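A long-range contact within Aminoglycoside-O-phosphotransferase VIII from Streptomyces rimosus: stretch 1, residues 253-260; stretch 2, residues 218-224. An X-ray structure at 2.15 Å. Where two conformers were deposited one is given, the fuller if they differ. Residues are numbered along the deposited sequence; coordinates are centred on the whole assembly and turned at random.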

ATOM      1  N   GLY A 253      -2.344  20.101 -10.550  1.00 60.44           N
ATOM      2  CA  GLY A 253      -2.547  18.737 -10.059  1.00 54.43           C
ATOM      3  C   GLY A 253      -3.588  18.082 -10.986  1.00 54.58           C
ATOM      4  O   GLY A 253      -3.255  17.462 -12.031  1.00 45.20           O
ATOM      5  N   TRP A 254      -4.856  18.276 -10.632  1.00 50.54           N
ATOM      6  CA  TRP A 254      -5.967  17.675 -11.349  1.00 52.59           C
ATOM      7  C   TRP A 254      -7.180  18.519 -11.106  1.00 57.39           C
ATOM      8  O   TRP A 254      -7.598  18.709  -9.969  1.00 54.42           O
ATOM      9  CB  TRP A 254      -6.133  16.268 -10.848  1.00 46.45           C
ATOM     10  CG  TRP A 254      -7.314  15.529 -11.363  1.00 47.55           C
ATOM     11  CD1 TRP A 254      -7.491  14.934 -12.615  1.00 41.12           C
ATOM     12  CD2 TRP A 254      -8.506  15.183 -10.592  1.00 42.54           C
ATOM     13  NE1 TRP A 254      -8.704  14.323 -12.679  1.00 41.59           N
ATOM     14  CE2 TRP A 254      -9.357  14.428 -11.484  1.00 41.47           C
ATOM     15  CE3 TRP A 254      -8.917  15.410  -9.284  1.00 41.14           C
ATOM     16  CZ2 TRP A 254     -10.592  13.943 -11.072  1.00 45.01           C
ATOM     17  CZ3 TRP A 254     -10.149  14.944  -8.888  1.00 35.65           C
ATOM     18  CH2 TRP A 254     -10.970  14.220  -9.757  1.00 39.18           C
ATOM     19  N   ASP A 255      -7.709  19.069 -12.189  1.00 60.54           N
ATOM     20  CA  ASP A 255      -8.812  20.052 -12.146  1.00 68.51           C
ATOM     21  C   ASP A 255     -10.186  19.443 -11.703  1.00 66.69           C
ATOM     22  O   ASP A 255     -11.053  20.184 -11.212  1.00 56.98           O
ATOM     23  CB  ASP A 255      -8.939  20.737 -13.529  1.00 61.97           C
ATOM     24  CG  ASP A 255      -9.157  19.709 -14.661  1.00 70.19           C
ATOM     25  OD1 ASP A 255      -9.135  20.071 -15.860  1.00 68.44           O
ATOM     26  OD2 ASP A 255      -9.351  18.506 -14.332  1.00 68.01           O
ATOM     27  N   GLY A 256     -10.404  18.127 -11.879  1.00 60.69           N
ATOM     28  CA  GLY A 256     -11.554  17.473 -11.236  1.00 56.06           C
ATOM     29  C   GLY A 256     -11.491  17.823  -9.740  1.00 60.55           C
ATOM     30  O   GLY A 256     -10.448  18.316  -9.285  1.00 71.39           O
ATOM     31  N   ALA A 257     -12.523  17.603  -8.919  1.00 55.38           N
ATOM     32  CA  ALA A 257     -13.756  16.866  -9.195  1.00 50.15           C
ATOM     33  C   ALA A 257     -13.799  15.667  -8.264  1.00 42.07           C
ATOM     34  O   ALA A 257     -14.244  14.609  -8.659  1.00 46.43           O
ATOM     35  CB  ALA A 257     -13.860  16.424 -10.643  1.00 54.46           C
ATOM     36  N   VAL A 258     -13.363  15.816  -7.014  1.00 38.37           N
ATOM     37  CA  VAL A 258     -13.224  14.653  -6.158  1.00 35.67           C
ATOM     38  C   VAL A 258     -14.574  14.160  -5.703  1.00 35.68           C
ATOM     39  O   VAL A 258     -15.264  14.901  -5.068  1.00 33.73           O
ATOM     40  CB  VAL A 258     -12.325  14.888  -4.946  1.00 37.72           C
ATOM     41  CG1 VAL A 258     -12.117  13.567  -4.205  1.00 38.14           C
ATOM     42  CG2 VAL A 258     -10.964  15.485  -5.359  1.00 35.64           C
ATOM     43  N   SER A 259     -14.981  12.932  -6.072  1.00 34.67           N
ATOM     44  CA  SER A 259     -16.340  12.388  -5.737  1.00 31.44           C
ATOM     45  C   SER A 259     -16.450  11.639  -4.389  1.00 34.35           C
ATOM     46  O   SER A 259     -15.780  10.622  -4.171  1.00 35.70           O
ATOM     47  CB  SER A 259     -16.839  11.433  -6.830  1.00 33.18           C
ATOM     48  OG  SER A 259     -17.608  10.361  -6.244  1.00 31.64           O
ATOM     49  N   GLU A 260     -17.326  12.099  -3.504  1.00 30.92           N
ATOM     50  CA  GLU A 260     -17.429  11.475  -2.221  1.00 31.58           C
ATOM     51  C   GLU A 260     -18.032  10.027  -2.383  1.00 31.22           C
ATOM     52  O   GLU A 260     -17.704   9.142  -1.605  1.00 29.37           O
ATOM     53  CB  GLU A 260     -18.311  12.407  -1.333  0.50 33.29           C
ATOM     54  CG  GLU A 260     -17.726  12.872   0.011  0.50 32.80           C
ATOM     55  CD  GLU A 260     -16.692  13.970  -0.078  0.50 37.34           C
ATOM     56  OE1 GLU A 260     -16.852  14.912  -0.893  0.50 43.38           O
ATOM     57  OE2 GLU A 260     -15.715  13.910   0.710  0.50 38.30           O
TER
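Stretch 2 218-224: DRHSDLA

Stretch 2 meets stretch 1 through the side chains of Arg-219, His-220 and Leu-223, which rest on side chains and, near His-220, on backbone of stretch 1, in a small contact whose best-defined element is an arginine guanidinium stacked flat on a tryptophan ring, with no hydrogen bond between the two segments. The buried surface, both sides summed, is 270 Å², and the touching residues are at least 34 positions apart in sequence.

The backbones differ in kind. Stretch 1 has almost no regular structure: Gly-253 leaves a preceding helix with a positive phi of 98°, the peptide bonds before Gly-253 and Ala-257 are cis, and Ser-259 occupies the N-cap position of the next helix. Asp-218, by contrast, precedes the turn into a helix that covers most of stretch 2 and runs on beyond it. Ser-221 N donates to Asp-218 O at 2.6 Å, and Ala-224 N to His-220 O at 2.9 Å, the latter an i to i+4 helical bond. The nearest CA atoms across the contact, those of Val-258 and His-220, are 7.8 Å apart, a spacing that leaves room for side chains between the two backbones. Because stretch 1 is largely irregular, no crossing angle is assigned.

The CA-to-CB bonds of Trp-254 and Arg-219 both point toward the opposing stretch. Their planar groups lie 9° from parallel with centres 3.9 Å apart, which identifies a stack; the closest atoms are Trp-254 NE1 and Arg-219 CZ at 3.5 Å. Arg-219 CZ also lies 3.9 Å from the centroid of the five-membered ring of Trp-254, 26° off its normal, as expected for a cation-pi interaction. Farther back along the arginine, CD is 3.9 Å from the centroid of the six-membered ring, 19° off the normal, a CH-pi contact. The arginine thus covers both rings of the indole, while its NE, NH1 and NH2 form hydrogen bonds elsewhere in the structure.

The contact continues at the next residue, His-220, and about one turn beyond Arg-219 at Leu-223; the CA-to-CB bonds of both likewise point toward stretch 1. The His-220 side chain comes close to Val-258 and Ser-259, and also approaches Trp-254, but its ring is probably turned over in the model, so its individual atoms support no finer assignment. Val-258, with chi1 in the t well, extends the apolar part of the contact: its CG1 lies 4.4 Å from Leu-223 CD1, a loose approach. Ser-221, Asp-222 and Ala-224 make no contact with stretch 1, so the helix engages it through one side.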

ATOM      1  N   ASP A 218      -9.140   3.483 -10.838  1.00 24.03           N
ATOM      2  CA  ASP A 218      -9.616   4.847 -10.622  1.00 24.10           C
ATOM      3  C   ASP A 218      -8.710   5.487  -9.666  1.00 21.67           C
ATOM      4  O   ASP A 218      -8.517   4.954  -8.579  1.00 22.46           O
ATOM      5  CB  ASP A 218     -11.000   4.820  -9.968  1.00 27.00           C
ATOM      6  CG  ASP A 218     -11.749   6.131 -10.136  1.00 27.49           C
ATOM      7  OD1 ASP A 218     -11.295   7.101  -9.525  1.00 32.15           O
ATOM      8  OD2 ASP A 218     -12.779   6.155 -10.872  1.00 29.74           O
ATOM      9  N   ARG A 219      -8.215   6.659  -9.993  1.00 23.23           N
ATOM     10  CA  ARG A 219      -7.494   7.450  -9.003  1.00 23.54           C
ATOM     11  C   ARG A 219      -8.163   7.499  -7.651  1.00 23.39           C
ATOM     12  O   ARG A 219      -7.446   7.618  -6.632  1.00 28.11           O
ATOM     13  CB  ARG A 219      -7.273   8.891  -9.488  1.00 25.00           C
ATOM     14  CG  ARG A 219      -8.571   9.738  -9.536  1.00 27.23           C
ATOM     15  CD  ARG A 219      -8.417  11.067 -10.212  1.00 30.21           C
ATOM     16  NE  ARG A 219      -8.105  10.918 -11.610  1.00 33.10           N
ATOM     17  CZ  ARG A 219      -6.971  11.287 -12.206  1.00 34.04           C
ATOM     18  NH1 ARG A 219      -5.970  11.847 -11.555  1.00 37.49           N
ATOM     19  NH2 ARG A 219      -6.858  11.079 -13.496  1.00 38.38           N
ATOM     20  N   HIS A 220      -9.494   7.449  -7.570  1.00 23.59           N
ATOM     21  CA  HIS A 220     -10.149   7.443  -6.228  1.00 22.18           C
ATOM     22  C   HIS A 220      -9.752   6.240  -5.416  1.00 22.64           C
ATOM     23  O   HIS A 220      -9.866   6.206  -4.170  1.00 22.58           O
ATOM     24  CB  HIS A 220     -11.683   7.623  -6.343  1.00 23.45           C
ATOM     25  CG  HIS A 220     -12.086   8.970  -6.895  1.00 22.92           C
ATOM     26  ND1 HIS A 220     -12.491   9.995  -6.089  1.00 28.54           N
ATOM     27  CD2 HIS A 220     -12.045   9.476  -8.157  1.00 22.30           C
ATOM     28  CE1 HIS A 220     -12.695  11.090  -6.835  1.00 24.87           C
ATOM     29  NE2 HIS A 220     -12.476  10.762  -8.097  1.00 26.63           N
ATOM     30  N   SER A 221      -9.218   5.206  -6.049  1.00 22.23           N
ATOM     31  CA  SER A 221      -8.736   4.082  -5.202  1.00 22.40           C
ATOM     32  C   SER A 221      -7.591   4.507  -4.292  1.00 21.31           C
ATOM     33  O   SER A 221      -7.314   3.831  -3.289  1.00 21.14           O
ATOM     34  CB  SER A 221      -8.229   2.916  -6.086  1.00 24.12           C
ATOM     35  OG  SER A 221      -7.265   3.431  -6.999  1.00 27.16           O
ATOM     36  N   ASP A 222      -6.821   5.510  -4.715  1.00 20.06           N
ATOM     37  CA  ASP A 222      -5.713   6.035  -3.897  1.00 21.54           C
ATOM     38  C   ASP A 222      -6.196   7.134  -2.954  1.00 22.71           C
ATOM     39  O   ASP A 222      -5.854   7.161  -1.729  1.00 19.99           O
ATOM     40  CB  ASP A 222      -4.557   6.533  -4.754  1.00 21.57           C
ATOM     41  CG  ASP A 222      -3.629   5.425  -5.252  1.00 22.25           C
ATOM     42  OD1 ASP A 222      -3.686   4.286  -4.788  1.00 19.31           O
ATOM     43  OD2 ASP A 222      -2.877   5.720  -6.186  1.00 22.43           O
ATOM     44  N   LEU A 223      -7.028   8.025  -3.510  1.00 25.34           N
ATOM     45  CA  LEU A 223      -7.594   9.123  -2.720  1.00 26.66           C
ATOM     46  C   LEU A 223      -8.374   8.646  -1.500  1.00 28.95           C
ATOM     47  O   LEU A 223      -8.302   9.268  -0.437  1.00 31.64           O
ATOM     48  CB  LEU A 223      -8.473   9.988  -3.609  1.00 27.33           C
ATOM     49  CG  LEU A 223      -7.709  10.780  -4.683  1.00 27.99           C
ATOM     50  CD1 LEU A 223      -8.596  11.490  -5.694  1.00 29.23           C
ATOM     51  CD2 LEU A 223      -6.754  11.738  -3.981  1.00 25.18           C
ATOM     52  N   ALA A 224      -9.150   7.560  -1.673  1.00 30.60           N
ATOM     53  CA  ALA A 224     -10.029   7.050  -0.649  1.00 25.65           C
ATOM     54  C   ALA A 224      -9.205   6.682   0.550  1.00 28.72           C
ATOM     55  O   ALA A 224      -9.537   7.052   1.688  1.00 24.62           O
ATOM     56  CB  ALA A 224     -10.845   5.836  -1.159  1.00 24.65           C
TER